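PDB 3DTY: oxidoreductase, Gfo/Idh/MocA family from Pseudomonas syringae pv. tomato, which probably catalyses an NAD(P)-dependent oxidation or reduction, as in other Gfo/Idh/MocA-family enzymes, on a substrate not yet identified, and binds magnesium. Local coordinates for residues S100-K103 / A104-A108; L73-F76 / E77-R81. All coordinates share one frame; numbering follows the deposited sequence.

Contact 1 of 2, residues S100-K103 / A104-A108; sequences SITK and AALEA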
ATOM      1  N   SER A 100       5.231 -19.978 -39.439  1.00 11.65           N
ATOM      2  CA  SER A 100       4.706 -20.849 -40.492  1.00 11.81           C
ATOM      3  C   SER A 100       3.207 -21.091 -40.389  1.00 11.31           C
ATOM      4  O   SER A 100       2.505 -21.113 -41.398  1.00 10.37           O
ATOM      5  CB  SER A 100       5.452 -22.181 -40.493  1.00 12.11           C
ATOM      6  OG  SER A 100       5.406 -22.776 -39.213  1.00 16.66           O
ATOM      7  N   ILE A 101       2.708 -21.265 -39.173  1.00 11.01           N
ATOM      8  CA  ILE A 101       1.284 -21.504 -39.006  1.00 12.02           C
ATOM      9  C   ILE A 101       0.484 -20.258 -39.380  1.00  9.71           C
ATOM     10  O   ILE A 101      -0.513 -20.351 -40.089  1.00 10.61           O
ATOM     11  CB  ILE A 101       0.968 -21.954 -37.569  1.00 13.58           C
ATOM     12  CG1 ILE A 101       1.686 -23.282 -37.297  1.00 14.10           C
ATOM     13  CG2 ILE A 101      -0.532 -22.097 -37.382  1.00 13.80           C
ATOM     14  CD1 ILE A 101       1.486 -23.849 -35.909  1.00 17.16           C
ATOM     15  N   THR A 102       0.933 -19.090 -38.931  1.00  9.97           N
ATOM     16  CA  THR A 102       0.238 -17.848 -39.264  1.00  6.99           C
ATOM     17  C   THR A 102       0.225 -17.650 -40.781  1.00  8.59           C
ATOM     18  O   THR A 102      -0.767 -17.197 -41.347  1.00  6.95           O
ATOM     19  CB  THR A 102       0.914 -16.622 -38.623  1.00  6.14           C
ATOM     20  OG1 THR A 102       0.885 -16.745 -37.193  1.00  7.99           O
ATOM     21  CG2 THR A 102       0.182 -15.333 -39.033  1.00  6.48           C
ATOM     22  N   LYS A 103       1.334 -17.991 -41.434  1.00  8.69           N
ATOM     23  CA  LYS A 103       1.433 -17.851 -42.885  1.00 11.04           C
ATOM     24  C   LYS A 103       0.417 -18.757 -43.581  1.00 11.29           C
ATOM     25  O   LYS A 103      -0.336 -18.313 -44.450  1.00 11.86           O
ATOM     26  CB  LYS A 103       2.845 -18.210 -43.348  1.00 12.65           C
ATOM     27  CG  LYS A 103       3.135 -17.954 -44.827  1.00 13.26           C
ATOM     28  CD  LYS A 103       4.627 -18.130 -45.107  1.00 16.44           C
ATOM     29  CE  LYS A 103       4.938 -18.036 -46.583  1.00 20.11           C
ATOM     30  NZ  LYS A 103       4.376 -19.189 -47.336  1.00 23.33           N
ATOM     31  N   ALA A 104       0.404 -20.028 -43.192  1.00 11.68           N
ATOM     32  CA  ALA A 104      -0.519 -21.004 -43.762  1.00 12.70           C
ATOM     33  C   ALA A 104      -1.968 -20.569 -43.538  1.00 13.76           C
ATOM     34  O   ALA A 104      -2.797 -20.642 -44.439  1.00 14.21           O
ATOM     35  CB  ALA A 104      -0.279 -22.382 -43.135  1.00 12.31           C
ATOM     36  N   ALA A 105      -2.269 -20.115 -42.329  1.00 12.96           N
ATOM     37  CA  ALA A 105      -3.616 -19.666 -42.015  1.00 11.48           C
ATOM     38  C   ALA A 105      -4.016 -18.494 -42.907  1.00 11.58           C
ATOM     39  O   ALA A 105      -5.110 -18.486 -43.464  1.00 11.47           O
ATOM     40  CB  ALA A 105      -3.710 -19.266 -40.553  1.00 10.30           C
ATOM     41  N   LEU A 106      -3.141 -17.500 -43.034  1.00 11.74           N
ATOM     42  CA  LEU A 106      -3.447 -16.341 -43.872  1.00 13.29           C
ATOM     43  C   LEU A 106      -3.649 -16.761 -45.331  1.00 14.53           C
ATOM     44  O   LEU A 106      -4.609 -16.340 -45.991  1.00 14.81           O
ATOM     45  CB  LEU A 106      -2.325 -15.299 -43.789  1.00 12.85           C
ATOM     46  CG  LEU A 106      -2.181 -14.478 -42.500  1.00 15.00           C
ATOM     47  CD1 LEU A 106      -0.941 -13.596 -42.588  1.00 14.07           C
ATOM     48  CD2 LEU A 106      -3.433 -13.616 -42.290  1.00 14.70           C
ATOM     49  N   GLU A 107      -2.738 -17.588 -45.833  1.00 15.52           N
ATOM     50  CA  GLU A 107      -2.822 -18.059 -47.211  1.00 17.71           C
ATOM     51  C   GLU A 107      -4.114 -18.837 -47.406  1.00 17.80           C
ATOM     52  O   GLU A 107      -4.615 -18.935 -48.518  1.00 18.69           O
ATOM     53  CB  GLU A 107      -1.624 -18.947 -47.544  1.00 19.05           C
ATOM     54  CG  GLU A 107      -0.294 -18.272 -47.293  1.00 22.95           C
ATOM     55  CD  GLU A 107       0.884 -19.124 -47.705  1.00 24.06           C
ATOM     56  OE1 GLU A 107       0.926 -20.321 -47.339  1.00 26.13           O
ATOM     57  OE2 GLU A 107       1.777 -18.587 -48.387  1.00 26.09           O
ATOM     58  N   ALA A 108      -4.643 -19.386 -46.316  1.00 15.65           N
ATOM     59  CA  ALA A 108      -5.883 -20.141 -46.368  1.00 15.34           C
ATOM     60  C   ALA A 108      -7.102 -19.245 -46.126  1.00 15.61           C
ATOM     61  O   ALA A 108      -8.212 -19.738 -45.929  1.00 17.66           O
ATOM     62  CB  ALA A 108      -5.846 -21.266 -45.352  1.00 14.21           C
TER
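Lys103 and Glu107, one helical turn apart, form the salt bridge of this contact. Lys103 NZ lies 2.9 Å from Glu107 OE2 and comes from above the carboxylate plane, 43° out of it. The Lys103 chain runs out extended, CG anti to the backbone N, and bends only at chi4 (-68°), which brings NZ to the carboxylate. The second carboxylate oxygen, Glu107 OE1, is farther from NZ at 3.6 Å, which makes the pairing one-sided. Glu107 is exposed, so part of the bridge's strength is probably lost to water.

The backbone bonds follow the i to i+4 pattern of an alpha helix. Ala104 N donates to Ser100 O, Ala105 N to Ile101 O and Leu106 N to Thr102 O, the last at 2.9 Å with an N-H...O angle of 164°. Leu106 CG also lies against that carbonyl oxygen, 3.3 Å from Thr102 O. Both segments belong to helix 98-107, the helix of a beta-alpha-beta unit between strands 88-92 and 111-114 of the Rossmann-fold domain; Ala108 is the first residue to depart from helical backbone angles.

Nonpolar contact is lighter. Thr102 and Leu106 lie side by side and point the same way, with Thr102 CG2 4.1 Å from Leu106 CD1. Thr102 OG1 turns to the backbone instead, hydrogen-bonded to His98 O one turn back. Beyond the segments, Thr102 meets Leu128 and Leu106 meets Leu131 of helix 122-134, while Ala105 packs on Val89 of strand 88-92.

Contact 2 of 2, residues L73-F76 / E77-R81; sequences LSMF and EQEAR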
ATOM      1  N   LEU A  73      -2.175 -28.073 -41.092  1.00 18.19           N
ATOM      2  CA  LEU A  73      -2.329 -28.077 -42.549  1.00 18.50           C
ATOM      3  C   LEU A  73      -3.569 -28.838 -43.018  1.00 18.14           C
ATOM      4  O   LEU A  73      -4.351 -28.331 -43.824  1.00 18.56           O
ATOM      5  CB  LEU A  73      -1.079 -28.655 -43.211  1.00 20.70           C
ATOM      6  CG  LEU A  73      -0.236 -27.594 -43.927  1.00 24.25           C
ATOM      7  CD1 LEU A  73       1.239 -27.928 -43.830  1.00 24.44           C
ATOM      8  CD2 LEU A  73      -0.693 -27.491 -45.378  1.00 26.70           C
ATOM      9  N   SER A  74      -3.756 -30.052 -42.519  1.00 16.91           N
ATOM     10  CA  SER A  74      -4.926 -30.818 -42.916  1.00 19.20           C
ATOM     11  C   SER A  74      -6.186 -30.045 -42.509  1.00 17.29           C
ATOM     12  O   SER A  74      -7.183 -30.028 -43.238  1.00 16.79           O
ATOM     13  CB  SER A  74      -4.894 -32.213 -42.277  1.00 19.50           C
ATOM     14  OG  SER A  74      -4.686 -32.143 -40.881  1.00 27.61           O
HETATM   15  N   MSE A  75      -6.138 -29.390 -41.355  1.00 16.58           N
HETATM   16  CA  MSE A  75      -7.287 -28.611 -40.899  1.00 16.99           C
HETATM   17  C   MSE A  75      -7.588 -27.470 -41.867  1.00 15.98           C
HETATM   18  O   MSE A  75      -8.714 -27.325 -42.335  1.00 17.01           O
HETATM   19  CB  MSE A  75      -7.050 -28.032 -39.496  1.00 18.47           C
HETATM   20  CG  MSE A  75      -8.148 -27.043 -39.066  1.00 21.23           C
HETATM   21 SE   MSE A  75      -8.272 -26.722 -37.155  1.00 28.95          SE
HETATM   22  CE  MSE A  75      -6.881 -25.381 -36.963  1.00 19.47           C
ATOM     23  N   PHE A  76      -6.577 -26.661 -42.172  1.00 16.42           N
ATOM     24  CA  PHE A  76      -6.777 -25.536 -43.078  1.00 19.03           C
ATOM     25  C   PHE A  76      -7.301 -25.991 -44.442  1.00 21.30           C
ATOM     26  O   PHE A  76      -8.241 -25.402 -44.980  1.00 22.24           O
ATOM     27  CB  PHE A  76      -5.474 -24.747 -43.259  1.00 17.39           C
ATOM     28  CG  PHE A  76      -4.986 -24.064 -42.005  1.00 17.26           C
ATOM     29  CD1 PHE A  76      -5.813 -23.944 -40.890  1.00 15.64           C
ATOM     30  CD2 PHE A  76      -3.698 -23.541 -41.942  1.00 16.74           C
ATOM     31  CE1 PHE A  76      -5.370 -23.306 -39.738  1.00 15.95           C
ATOM     32  CE2 PHE A  76      -3.244 -22.899 -40.793  1.00 15.35           C
ATOM     33  CZ  PHE A  76      -4.078 -22.786 -39.688  1.00 15.83           C
ATOM     34  N   GLU A  77      -6.697 -27.039 -44.996  1.00 22.90           N
ATOM     35  CA  GLU A  77      -7.104 -27.560 -46.303  1.00 24.83           C
ATOM     36  C   GLU A  77      -8.552 -28.058 -46.349  1.00 24.52           C
ATOM     37  O   GLU A  77      -9.328 -27.665 -47.229  1.00 25.64           O
ATOM     38  CB  GLU A  77      -6.161 -28.688 -46.731  1.00 26.88           C
ATOM     39  CG  GLU A  77      -4.906 -28.211 -47.450  1.00 31.79           C
ATOM     40  CD  GLU A  77      -3.785 -29.240 -47.429  1.00 34.34           C
ATOM     41  OE1 GLU A  77      -4.086 -30.456 -47.426  1.00 34.53           O
ATOM     42  OE2 GLU A  77      -2.600 -28.828 -47.424  1.00 35.58           O
ATOM     43  N   GLN A  78      -8.911 -28.913 -45.396  1.00 23.58           N
ATOM     44  CA  GLN A  78     -10.251 -29.488 -45.325  1.00 23.93           C
ATOM     45  C   GLN A  78     -11.339 -28.512 -44.888  1.00 23.45           C
ATOM     46  O   GLN A  78     -12.452 -28.534 -45.416  1.00 24.36           O
ATOM     47  CB  GLN A  78     -10.234 -30.714 -44.401  1.00 25.14           C
ATOM     48  CG  GLN A  78      -9.571 -31.932 -45.043  1.00 28.52           C
ATOM     49  CD  GLN A  78      -9.271 -33.046 -44.059  1.00 33.00           C
ATOM     50  OE1 GLN A  78     -10.164 -33.546 -43.366  1.00 35.38           O
ATOM     51  NE2 GLN A  78      -8.004 -33.448 -43.996  1.00 34.66           N
ATOM     52  N   GLU A  79     -11.027 -27.660 -43.921  1.00 22.44           N
ATOM     53  CA  GLU A  79     -12.000 -26.690 -43.445  1.00 21.57           C
ATOM     54  C   GLU A  79     -12.351 -25.711 -44.559  1.00 21.71           C
ATOM     55  O   GLU A  79     -13.483 -25.235 -44.647  1.00 20.75           O
ATOM     56  CB  GLU A  79     -11.440 -25.932 -42.240  1.00 21.24           C
ATOM     57  CG  GLU A  79     -11.469 -26.724 -40.947  1.00 18.49           C
ATOM     58  CD  GLU A  79     -12.874 -26.895 -40.405  1.00 17.96           C
ATOM     59  OE1 GLU A  79     -13.583 -25.877 -40.282  1.00 16.23           O
ATOM     60  OE2 GLU A  79     -13.268 -28.037 -40.095  1.00 16.36           O
ATOM     61  N   ALA A  80     -11.377 -25.426 -45.417  1.00 21.93           N
ATOM     62  CA  ALA A  80     -11.583 -24.490 -46.519  1.00 23.10           C
ATOM     63  C   ALA A  80     -12.604 -24.999 -47.530  1.00 24.30           C
ATOM     64  O   ALA A  80     -13.127 -24.231 -48.335  1.00 24.60           O
ATOM     65  CB  ALA A  80     -10.254 -24.211 -47.220  1.00 23.34           C
ATOM     66  N   ARG A  81     -12.894 -26.293 -47.483  1.00 25.46           N
ATOM     67  CA  ARG A  81     -13.842 -26.894 -48.411  1.00 26.38           C
ATOM     68  C   ARG A  81     -15.250 -26.917 -47.847  1.00 26.51           C
ATOM     69  O   ARG A  81     -16.199 -27.239 -48.559  1.00 27.20           O
ATOM     70  CB  ARG A  81     -13.422 -28.325 -48.731  1.00 27.79           C
ATOM     71  CG  ARG A  81     -12.057 -28.446 -49.363  1.00 31.52           C
ATOM     72  CD  ARG A  81     -11.641 -29.893 -49.410  1.00 33.77           C
ATOM     73  NE  ARG A  81     -10.345 -30.075 -50.052  1.00 36.65           N
ATOM     74  CZ  ARG A  81      -9.712 -31.241 -50.114  1.00 37.59           C
ATOM     75  NH1 ARG A  81     -10.261 -32.321 -49.569  1.00 38.55           N
ATOM     76  NH2 ARG A  81      -8.535 -31.327 -50.721  1.00 39.02           N
TER
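Selenomethionine Met75 and Glu79 cross through their aliphatic parts, with Met75 CG 3.8 Å from Glu79 CG. The glutamate bends at chi2 (-71°), and its carboxylate leaves the contact: OE1 forms a salt bridge with Arg67 and accepts a bond from Ile86 N, while OE2 is hydrogen-bonded to Tyr69 OH. Ser74 CB lies at the same distance, 3.8 Å, from the amide nitrogen NE2 of Gln78.

Main-chain hydrogen bonds join the turns of helix 72-79 in the Rossmann-fold domain. Glu77 N to Leu73 O is 2.9 Å with a nearly straight N-H...O angle of 171°, and Gln78 N to Ser74 O and Glu79 N to Met75 O continue the series. The next bond, Ala80 N to Phe76 O, lengthens to 3.2 Å and its N-H...O angle falls to 143°, with the donor above the carbonyl plane.

Glu79 is buried, yet both its carboxylate oxygens are satisfied by partners outside the helix, Arg67 and Tyr69 before it in the same chain and Ile86 after it. These three partners would hold the buried carboxylate in place, and Arg67 probably favours its charged form.

How the contacts relate
The two contacts lie in series along the chain, contact 2 before contact 1, with their centres 11 Å apart on neighbouring helices of the Rossmann-fold domain. They meet through the Phe76 ring of contact 2, whose CE2 is 3.3 Å from Ala105 N and 3.8 Å from Ile101 O, while CD2 is 3.8 Å from Ala104 C. The small side chains of Ala104 and Ala105, which Phe76 touches, are consistent with so close an approach to the backbone. Relative to the metal the contacts differ: the Lys103 side chain of contact 1 lies about 9 Å from a bound magnesium ion and about 6 Å from the side chain of its ligand Asn127, whereas contact 2 is remote from the annotated sites.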